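Local coordinates for designed helical repeat protein (Synthetic construct, PDB 5CWQ) that is a computationally designed scaffold of tandem helical repeats, with no natural function, probably made to explore repeat-protein folds, at residues 15-20 and 48-53; 52-57 and 61-66; 68-73 and 104-109. One frame throughout, in Å; residues are numbered along the deposited sequence.

Contact 1 of 3, residues 15-20 and 48-53; sequences RRLQEA and QELARV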
loop_
_atom_site.group_PDB
_atom_site.type_symbol
_atom_site.label_atom_id
_atom_site.label_comp_id
_atom_site.label_asym_id
_atom_site.label_seq_id
_atom_site.Cartn_x
_atom_site.Cartn_y
_atom_site.Cartn_z
ATOM N N ARG A 15 13.379 -14.967 0.447
ATOM C CA ARG A 15 13.896 -15.224 1.787
ATOM C C ARG A 15 13.189 -14.348 2.821
ATOM O O ARG A 15 12.829 -14.813 3.903
ATOM C CB ARG A 15 15.410 -14.987 1.824
ATOM C CG ARG A 15 16.026 -15.009 3.214
ATOM C CD ARG A 15 16.382 -13.602 3.677
ATOM N NE ARG A 15 16.825 -13.569 5.068
ATOM C CZ ARG A 15 17.269 -12.479 5.688
ATOM N NH1 ARG A 15 17.339 -11.321 5.043
ATOM N NH2 ARG A 15 17.650 -12.547 6.956
ATOM N N ARG A 16 12.996 -13.078 2.482
ATOM C CA ARG A 16 12.285 -12.149 3.353
ATOM C C ARG A 16 10.835 -12.582 3.544
ATOM O O ARG A 16 10.293 -12.501 4.647
ATOM C CB ARG A 16 12.340 -10.731 2.779
ATOM C CG ARG A 16 13.583 -9.947 3.179
ATOM C CD ARG A 16 13.815 -8.766 2.251
ATOM N NE ARG A 16 14.503 -7.662 2.918
ATOM C CZ ARG A 16 15.801 -7.645 3.205
ATOM N NH1 ARG A 16 16.571 -8.681 2.898
ATOM N NH2 ARG A 16 16.330 -6.592 3.810
ATOM N N LEU A 17 10.215 -13.045 2.462
ATOM C CA LEU A 17 8.826 -13.494 2.494
ATOM C C LEU A 17 8.653 -14.703 3.409
ATOM O O LEU A 17 7.705 -14.769 4.191
ATOM C CB LEU A 17 8.347 -13.832 1.080
ATOM C CG LEU A 17 6.946 -14.435 0.940
ATOM C CD1 LEU A 17 5.884 -13.507 1.513
ATOM C CD2 LEU A 17 6.653 -14.746 -0.518
ATOM N N GLN A 18 9.573 -15.657 3.305
ATOM C CA GLN A 18 9.501 -16.877 4.100
ATOM C C GLN A 18 9.709 -16.585 5.583
ATOM O O GLN A 18 9.027 -17.153 6.435
ATOM C CB GLN A 18 10.535 -17.893 3.613
ATOM C CG GLN A 18 10.209 -18.508 2.259
ATOM C CD GLN A 18 8.915 -19.303 2.264
ATOM O OE1 GLN A 18 8.087 -19.164 1.362
ATOM N NE2 GLN A 18 8.737 -20.145 3.276
ATOM N N GLU A 19 10.651 -15.699 5.890
ATOM C CA GLU A 19 10.900 -15.309 7.272
ATOM C C GLU A 19 9.698 -14.564 7.846
ATOM O O GLU A 19 9.348 -14.739 9.013
ATOM C CB GLU A 19 12.156 -14.442 7.371
ATOM C CG GLU A 19 13.460 -15.220 7.243
ATOM C CD GLU A 19 13.677 -16.198 8.385
ATOM O OE1 GLU A 19 12.975 -16.088 9.413
ATOM O OE2 GLU A 19 14.552 -17.080 8.254
ATOM N N ALA A 20 9.067 -13.735 7.020
ATOM C CA ALA A 20 7.884 -12.993 7.441
ATOM C C ALA A 20 6.711 -13.943 7.663
ATOM O O ALA A 20 5.880 -13.719 8.543
ATOM C CB ALA A 20 7.526 -11.931 6.409
ATOM N N GLN A 48 5.937 -7.263 -3.237
ATOM C CA GLN A 48 6.098 -6.136 -4.148
ATOM C C GLN A 48 7.437 -6.237 -4.869
ATOM O O GLN A 48 7.541 -5.927 -6.056
ATOM C CB GLN A 48 6.008 -4.802 -3.406
ATOM C CG GLN A 48 6.096 -3.594 -4.336
ATOM C CD GLN A 48 6.337 -2.288 -3.607
ATOM O OE1 GLN A 48 6.861 -2.266 -2.494
ATOM N NE2 GLN A 48 5.955 -1.185 -4.240
ATOM N N GLU A 49 8.460 -6.671 -4.141
ATOM C CA GLU A 49 9.792 -6.815 -4.713
ATOM C C GLU A 49 9.793 -7.893 -5.794
ATOM O O GLU A 49 10.376 -7.710 -6.860
ATOM C CB GLU A 49 10.811 -7.148 -3.622
ATOM C CG GLU A 49 12.256 -6.964 -4.049
ATOM C CD GLU A 49 13.240 -7.226 -2.922
ATOM O OE1 GLU A 49 12.796 -7.366 -1.762
ATOM O OE2 GLU A 49 14.458 -7.292 -3.197
ATOM N N LEU A 50 9.128 -9.012 -5.519
ATOM C CA LEU A 50 9.019 -10.101 -6.488
ATOM C C LEU A 50 8.302 -9.644 -7.756
ATOM O O LEU A 50 8.684 -10.017 -8.865
ATOM C CB LEU A 50 8.281 -11.292 -5.874
ATOM C CG LEU A 50 9.003 -12.035 -4.748
ATOM C CD1 LEU A 50 8.044 -12.978 -4.032
ATOM C CD2 LEU A 50 10.203 -12.799 -5.285
ATOM N N ALA A 51 7.261 -8.838 -7.585
ATOM C CA ALA A 51 6.492 -8.330 -8.715
ATOM C C ALA A 51 7.349 -7.428 -9.598
ATOM O O ALA A 51 7.296 -7.512 -10.826
ATOM C CB ALA A 51 5.264 -7.580 -8.223
ATOM N N ARG A 52 8.138 -6.566 -8.967
ATOM C CA ARG A 52 8.988 -5.638 -9.702
ATOM C C ARG A 52 10.108 -6.373 -10.434
ATOM O O ARG A 52 10.515 -5.965 -11.522
ATOM C CB ARG A 52 9.566 -4.585 -8.755
ATOM C CG ARG A 52 8.564 -3.507 -8.375
ATOM C CD ARG A 52 9.149 -2.501 -7.401
ATOM N NE ARG A 52 8.440 -1.224 -7.462
ATOM C CZ ARG A 52 8.865 -0.143 -8.116
ATOM N NH1 ARG A 52 10.019 -0.148 -8.779
ATOM N NH2 ARG A 52 8.129 0.960 -8.100
ATOM N N VAL A 53 10.601 -7.456 -9.839
ATOM C CA VAL A 53 11.598 -8.298 -10.494
ATOM C C VAL A 53 10.978 -8.956 -11.723
ATOM O O VAL A 53 11.605 -9.039 -12.778
ATOM C CB VAL A 53 12.154 -9.383 -9.536
ATOM C CG1 VAL A 53 12.953 -10.444 -10.297
ATOM C CG2 VAL A 53 13.024 -8.748 -8.467
#
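Leu-17 and Leu-50 mark the nearest approach of the two helical segments, yet their CA atoms lie 9.6 Å apart. Segment 15-20 of helix 5-30 and segment 48-53 of helix 33-57 run in opposite directions, each an uninterrupted piece of helix; the bond from Ala-20 N to Arg-16 O, 2.9 Å long, is representative of the regular backbone. At this spacing only the ends of longer side chains meet, and the surface buried between the segments is small, 81 Å². The apolar part is a single methyl-to-methyl contact, Leu-17 CD2 against Leu-50 CD1 at 4.2 Å. The two leucines cross at about a right angle. Leu-17 holds CG anti to its backbone N (chi1 175°), whereas Leu-50 keeps CG beside its own N and anti to the carbonyl carbon (chi1 -68°), and in this way each sends one branch across the gap. The pairing belongs to an antiparallel helical hairpin, the first in this designed stack of helices, and helix 60-86 packs against it: Lys-69 touches both leucines. On the other flank the aliphatic part of the exposed Arg-16 passes Glu-49 without bonding to it. Its CD comes nearest, within 4.4 Å of Glu-49 OE1, while Arg-16 NE stays 5.0 Å from that oxygen, so any attraction between these charges is probably a diffuse one. The guanidinium turns on to a salt bridge within its own helix, from NH1 to Glu-12. Glu-49, for its part, lies with its chain against Glu-9 and Ala-13 of helix 5-30.

Contact 2 of 3, residues 52-57 and 61-66; sequences RVACER and EEAERA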
loop_
_atom_site.group_PDB
_atom_site.type_symbol
_atom_site.label_atom_id
_atom_site.label_comp_id
_atom_site.label_asym_id
_atom_site.label_seq_id
_atom_site.Cartn_x
_atom_site.Cartn_y
_atom_site.Cartn_z
ATOM N N ARG A 52 8.138 -6.566 -8.967
ATOM C CA ARG A 52 8.988 -5.638 -9.702
ATOM C C ARG A 52 10.108 -6.373 -10.434
ATOM O O ARG A 52 10.515 -5.965 -11.522
ATOM C CB ARG A 52 9.566 -4.585 -8.755
ATOM C CG ARG A 52 8.564 -3.507 -8.375
ATOM C CD ARG A 52 9.149 -2.501 -7.401
ATOM N NE ARG A 52 8.440 -1.224 -7.462
ATOM C CZ ARG A 52 8.865 -0.143 -8.116
ATOM N NH1 ARG A 52 10.019 -0.148 -8.779
ATOM N NH2 ARG A 52 8.129 0.960 -8.100
ATOM N N VAL A 53 10.601 -7.456 -9.839
ATOM C CA VAL A 53 11.598 -8.298 -10.494
ATOM C C VAL A 53 10.978 -8.956 -11.723
ATOM O O VAL A 53 11.605 -9.039 -12.778
ATOM C CB VAL A 53 12.154 -9.383 -9.536
ATOM C CG1 VAL A 53 12.953 -10.444 -10.297
ATOM C CG2 VAL A 53 13.024 -8.748 -8.467
ATOM N N ALA A 54 9.743 -9.428 -11.576
ATOM C CA ALA A 54 9.023 -10.041 -12.685
ATOM C C ALA A 54 8.817 -9.028 -13.812
ATOM O O ALA A 54 8.992 -9.352 -14.987
ATOM C CB ALA A 54 7.685 -10.591 -12.213
ATOM N N CYS A 55 8.449 -7.804 -13.438
ATOM C CA CYS A 55 8.259 -6.719 -14.397
ATOM C C CYS A 55 9.529 -6.436 -15.199
ATOM O O CYS A 55 9.467 -6.188 -16.400
ATOM C CB CYS A 55 7.818 -5.438 -13.679
ATOM S SG CYS A 55 6.131 -5.467 -13.026
ATOM N N GLU A 56 10.676 -6.469 -14.531
ATOM C CA GLU A 56 11.942 -6.151 -15.184
ATOM C C GLU A 56 12.401 -7.293 -16.085
ATOM O O GLU A 56 13.075 -7.068 -17.091
ATOM C CB GLU A 56 13.019 -5.837 -14.143
ATOM C CG GLU A 56 14.350 -5.405 -14.749
ATOM C CD GLU A 56 15.321 -4.846 -13.724
ATOM O OE1 GLU A 56 14.866 -4.265 -12.716
ATOM O OE2 GLU A 56 16.546 -4.987 -13.926
ATOM N N ARG A 57 12.031 -8.517 -15.722
ATOM C CA ARG A 57 12.388 -9.696 -16.505
ATOM C C ARG A 57 11.401 -9.939 -17.642
ATOM O O ARG A 57 11.729 -10.596 -18.629
ATOM C CB ARG A 57 12.453 -10.933 -15.609
ATOM C CG ARG A 57 13.634 -10.949 -14.656
ATOM C CD ARG A 57 13.595 -12.173 -13.754
ATOM N NE ARG A 57 14.830 -12.338 -12.994
ATOM C CZ ARG A 57 15.006 -13.244 -12.035
ATOM N NH1 ARG A 57 14.022 -14.071 -11.708
ATOM N NH2 ARG A 57 16.167 -13.319 -11.399
ATOM N N GLU A 61 5.072 -15.630 -15.850
ATOM C CA GLU A 61 4.895 -16.710 -14.886
ATOM C C GLU A 61 5.323 -16.265 -13.493
ATOM O O GLU A 61 4.612 -16.496 -12.514
ATOM C CB GLU A 61 5.687 -17.946 -15.312
ATOM C CG GLU A 61 5.278 -18.496 -16.663
ATOM C CD GLU A 61 6.131 -19.670 -17.091
ATOM O OE1 GLU A 61 6.742 -20.313 -16.212
ATOM O OE2 GLU A 61 6.192 -19.949 -18.306
ATOM N N GLU A 62 6.489 -15.631 -13.407
ATOM C CA GLU A 62 6.953 -15.068 -12.146
ATOM C C GLU A 62 5.995 -13.984 -11.674
ATOM O O GLU A 62 5.774 -13.813 -10.477
ATOM C CB GLU A 62 8.361 -14.492 -12.291
ATOM C CG GLU A 62 9.434 -15.530 -12.559
ATOM C CD GLU A 62 10.810 -14.910 -12.713
ATOM O OE1 GLU A 62 10.932 -13.682 -12.521
ATOM O OE2 GLU A 62 11.768 -15.648 -13.024
ATOM N N ALA A 63 5.429 -13.256 -12.630
ATOM C CA ALA A 63 4.515 -12.164 -12.326
ATOM C C ALA A 63 3.211 -12.696 -11.738
ATOM O O ALA A 63 2.699 -12.157 -10.756
ATOM C CB ALA A 63 4.243 -11.344 -13.577
ATOM N N GLU A 64 2.680 -13.755 -12.338
ATOM C CA GLU A 64 1.443 -14.360 -11.859
ATOM C C GLU A 64 1.656 -14.990 -10.487
ATOM O O GLU A 64 0.778 -14.932 -9.627
ATOM C CB GLU A 64 0.932 -15.405 -12.852
ATOM C CG GLU A 64 -0.468 -15.923 -12.546
ATOM C CD GLU A 64 -1.536 -14.845 -12.653
ATOM O OE1 GLU A 64 -1.245 -13.761 -13.205
ATOM O OE2 GLU A 64 -2.669 -15.082 -12.182
ATOM N N ARG A 65 2.825 -15.593 -10.292
ATOM C CA ARG A 65 3.201 -16.135 -8.991
ATOM C C ARG A 65 3.181 -15.044 -7.927
ATOM O O ARG A 65 2.686 -15.256 -6.820
ATOM C CB ARG A 65 4.587 -16.775 -9.053
ATOM C CG ARG A 65 4.577 -18.286 -9.210
ATOM C CD ARG A 65 5.995 -18.828 -9.301
ATOM N NE ARG A 65 6.561 -18.657 -10.638
ATOM C CZ ARG A 65 7.863 -18.613 -10.907
ATOM N NH1 ARG A 65 8.758 -18.715 -9.933
ATOM N NH2 ARG A 65 8.273 -18.459 -12.158
ATOM N N ALA A 66 3.722 -13.879 -8.270
ATOM C CA ALA A 66 3.754 -12.747 -7.353
ATOM C C ALA A 66 2.338 -12.293 -7.011
ATOM O O ALA A 66 2.044 -11.953 -5.864
ATOM C CB ALA A 66 4.553 -11.593 -7.955
#
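Close alanine packing beside a salt bridge joins Ala-54 and Arg-57 to Glu-62 and Ala-63 where helix 33-57 ends and helix 60-86 begins, at the turn end of an antiparallel helical hairpin. The axes of segments 52-57 and 61-66 approach to 8.3 Å, with 162° between their directions. The CA atoms of Ala-54 and Ala-63 are just 5.0 Å apart, a spacing that the short side chains permit. Ala-54 CB points at the partner backbone, reaching Ala-63 N at 3.5 Å, and also meets the methyl of Ala-63. Alongside, Arg-57 and Glu-62 cross at about a right angle. Both start with CG beside the backbone N and then extend, which brings NH1 of Arg-57 in front of both carboxylate oxygens: it donates to Glu-62 OE1 at 3.2 Å and to OE2 at 3.0 Å. Both bonds are weak, the one to OE2 the more bent, and the guanidinium and carboxylate planes are turned 61° apart, unlike a coplanar two-nitrogen pairing. Val-53 CG1 lies 3.7 Å above one guanidinium face, offset toward its rim. Cys-55 faces away, into its disulfide with Cys-113, while Asn-59 in the turn accepts a bond from Glu-62 N. With the glutamate in the first turn of its helix and the arginine in the last turn of the other, each charge would probably be favoured by its helix end as well as by its mate.

Contact 3 of 3, residues 68-73 and 104-109; sequences EKAQRV and VLALAE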
loop_
_atom_site.group_PDB
_atom_site.type_symbol
_atom_site.label_atom_id
_atom_site.label_comp_id
_atom_site.label_asym_id
_atom_site.label_seq_id
_atom_site.Cartn_x
_atom_site.Cartn_y
_atom_site.Cartn_z
ATOM N N GLU A 68 -0.409 -14.154 -7.119
ATOM C CA GLU A 68 -0.981 -15.195 -6.275
ATOM C C GLU A 68 -0.547 -14.996 -4.830
ATOM O O GLU A 68 -1.343 -15.148 -3.903
ATOM C CB GLU A 68 -0.559 -16.582 -6.771
ATOM C CG GLU A 68 -1.186 -16.984 -8.101
ATOM C CD GLU A 68 -0.507 -18.185 -8.739
ATOM O OE1 GLU A 68 0.328 -18.830 -8.069
ATOM O OE2 GLU A 68 -0.808 -18.481 -9.915
ATOM N N LYS A 69 0.721 -14.644 -4.646
ATOM C CA LYS A 69 1.257 -14.416 -3.312
ATOM C C LYS A 69 0.698 -13.129 -2.710
ATOM O O LYS A 69 0.452 -13.058 -1.506
ATOM C CB LYS A 69 2.785 -14.371 -3.354
ATOM C CG LYS A 69 3.416 -15.729 -3.624
ATOM C CD LYS A 69 4.930 -15.656 -3.667
ATOM C CE LYS A 69 5.535 -17.029 -3.927
ATOM N NZ LYS A 69 7.023 -17.010 -3.898
ATOM N N ALA A 70 0.492 -12.119 -3.551
ATOM C CA ALA A 70 -0.091 -10.856 -3.107
ATOM C C ALA A 70 -1.534 -11.059 -2.660
ATOM O O ALA A 70 -1.976 -10.479 -1.668
ATOM C CB ALA A 70 -0.027 -9.813 -4.221
ATOM N N GLN A 71 -2.264 -11.881 -3.407
ATOM C CA GLN A 71 -3.658 -12.168 -3.095
ATOM C C GLN A 71 -3.766 -12.863 -1.745
ATOM O O GLN A 71 -4.718 -12.642 -0.995
ATOM C CB GLN A 71 -4.286 -13.037 -4.188
ATOM C CG GLN A 71 -5.751 -13.376 -3.957
ATOM C CD GLN A 71 -6.638 -12.146 -3.934
ATOM O OE1 GLN A 71 -6.309 -11.119 -4.531
ATOM N NE2 GLN A 71 -7.766 -12.242 -3.241
ATOM N N ARG A 72 -2.779 -13.701 -1.445
ATOM C CA ARG A 72 -2.754 -14.451 -0.195
ATOM C C ARG A 72 -2.539 -13.517 0.995
ATOM O O ARG A 72 -3.247 -13.611 1.996
ATOM C CB ARG A 72 -1.660 -15.522 -0.243
ATOM C CG ARG A 72 -1.551 -16.358 1.022
ATOM C CD ARG A 72 -0.543 -17.483 0.858
ATOM N NE ARG A 72 -0.274 -18.167 2.120
ATOM C CZ ARG A 72 0.553 -19.200 2.251
ATOM N NH1 ARG A 72 1.199 -19.678 1.195
ATOM N NH2 ARG A 72 0.736 -19.757 3.441
ATOM N N VAL A 73 -1.567 -12.617 0.876
ATOM C CA VAL A 73 -1.301 -11.629 1.920
ATOM C C VAL A 73 -2.534 -10.759 2.134
ATOM O O VAL A 73 -2.898 -10.447 3.268
ATOM C CB VAL A 73 -0.092 -10.735 1.561
ATOM C CG1 VAL A 73 0.095 -9.622 2.588
ATOM C CG2 VAL A 73 1.168 -11.568 1.461
ATOM N N VAL A 104 -2.336 -4.766 -2.683
ATOM C CA VAL A 104 -3.106 -4.282 -3.827
ATOM C C VAL A 104 -2.192 -3.587 -4.831
ATOM O O VAL A 104 -2.374 -3.721 -6.040
ATOM C CB VAL A 104 -4.229 -3.304 -3.390
ATOM C CG1 VAL A 104 -4.848 -2.597 -4.592
ATOM C CG2 VAL A 104 -5.307 -4.039 -2.615
ATOM N N LEU A 105 -1.217 -2.838 -4.327
ATOM C CA LEU A 105 -0.272 -2.149 -5.192
ATOM C C LEU A 105 0.524 -3.176 -5.990
ATOM O O LEU A 105 0.782 -2.991 -7.180
ATOM C CB LEU A 105 0.662 -1.254 -4.378
ATOM C CG LEU A 105 1.716 -0.478 -5.177
ATOM C CD1 LEU A 105 1.065 0.470 -6.172
ATOM C CD2 LEU A 105 2.630 0.290 -4.242
ATOM N N ALA A 106 0.902 -4.263 -5.326
ATOM C CA ALA A 106 1.610 -5.349 -5.987
ATOM C C ALA A 106 0.732 -5.962 -7.075
ATOM O O ALA A 106 1.210 -6.251 -8.171
ATOM C CB ALA A 106 2.032 -6.406 -4.977
ATOM N N LEU A 107 -0.553 -6.143 -6.776
ATOM C CA LEU A 107 -1.493 -6.684 -7.754
ATOM C C LEU A 107 -1.621 -5.760 -8.962
ATOM O O LEU A 107 -1.740 -6.220 -10.097
ATOM C CB LEU A 107 -2.871 -6.905 -7.124
ATOM C CG LEU A 107 -2.993 -8.029 -6.092
ATOM C CD1 LEU A 107 -4.356 -7.976 -5.419
ATOM C CD2 LEU A 107 -2.772 -9.388 -6.732
ATOM N N ALA A 108 -1.604 -4.457 -8.711
ATOM C CA ALA A 108 -1.697 -3.469 -9.778
ATOM C C ALA A 108 -0.469 -3.532 -10.684
ATOM O O ALA A 108 -0.592 -3.537 -11.909
ATOM C CB ALA A 108 -1.854 -2.076 -9.191
ATOM N N GLU A 109 0.710 -3.584 -10.068
ATOM C CA GLU A 109 1.972 -3.676 -10.797
ATOM C C GLU A 109 2.003 -4.896 -11.714
ATOM O O GLU A 109 2.402 -4.799 -12.874
ATOM C CB GLU A 109 3.150 -3.730 -9.815
ATOM C CG GLU A 109 3.370 -2.432 -9.029
ATOM C CD GLU A 109 4.261 -2.610 -7.806
ATOM O OE1 GLU A 109 4.401 -3.752 -7.320
ATOM O OE2 GLU A 109 4.821 -1.600 -7.328
#
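Leu-107 lays its branched end over Ala-70, with CD2 3.7 Å from Ala-70 CB and CG almost as near. Its CG stands anti to the carbonyl carbon (chi1 -70°), and from there the two methyls divide the partner helix between them: CD2 covers the alanine, while CD1 touches Gln-71 OE1 at 3.8 Å. Ala-106, the residue before, adds its CB against Ala-70 CB at 4.1 Å. Ala-70 is thus touched by two consecutive residues of segment 104-109. The axes of segments 68-73 and 104-109 come within 8.8 Å at 159°, a nearly antiparallel pair, and the nearest CA atoms, those of Ala-70 and Leu-107, are 6.4 Å apart. Gln-71 contributes its amide oxygen to the contact because its chain bends at chi2 (62°), folding the amide back toward the leucine. That oxygen makes no hydrogen bond to segment 104-109, and the polar pairing of the amide lies within its own helix, from NE2 to Glu-75. Cutting Leu-107 back to an alanine would probably open a gap over Ala-70 and take the CD1 methyl from beside Gln-71 OE1. A single small residue of segment 68-73, Ala-70, makes room for Leu-107 and Ala-106 in the hairpin of helices 60-86 and 90-114. Helix 33-57 adds Val-47 against Ala-70, helix 117-144 brings Lys-126 against both Gln-71 and Leu-107, and helix 147-171 packs on segment 104-109 through contacts with Val-104 and Ala-108.

From the N terminus, the chain runs along helix 5-30 and returns along helix 33-57, and contact 1 closes this first hairpin. Contact 2 takes over on the same helix, sharing Arg-52 and Val-53, and closes the short turn into helix 60-86. Contact 3 follows in series, joining helix 60-86 to helix 90-114, so none of the three encloses another. They lie at similar spacings, with centres about 11 Å apart, and touch one another: Ala-66 of contact 2 packs on Ala-51 of segment 48-53, and Glu-109 of contact 3 accepts a weak hydrogen bond from Gln-48. The Cys-55 to Cys-113 disulfide further ties helix 33-57 to helix 90-114.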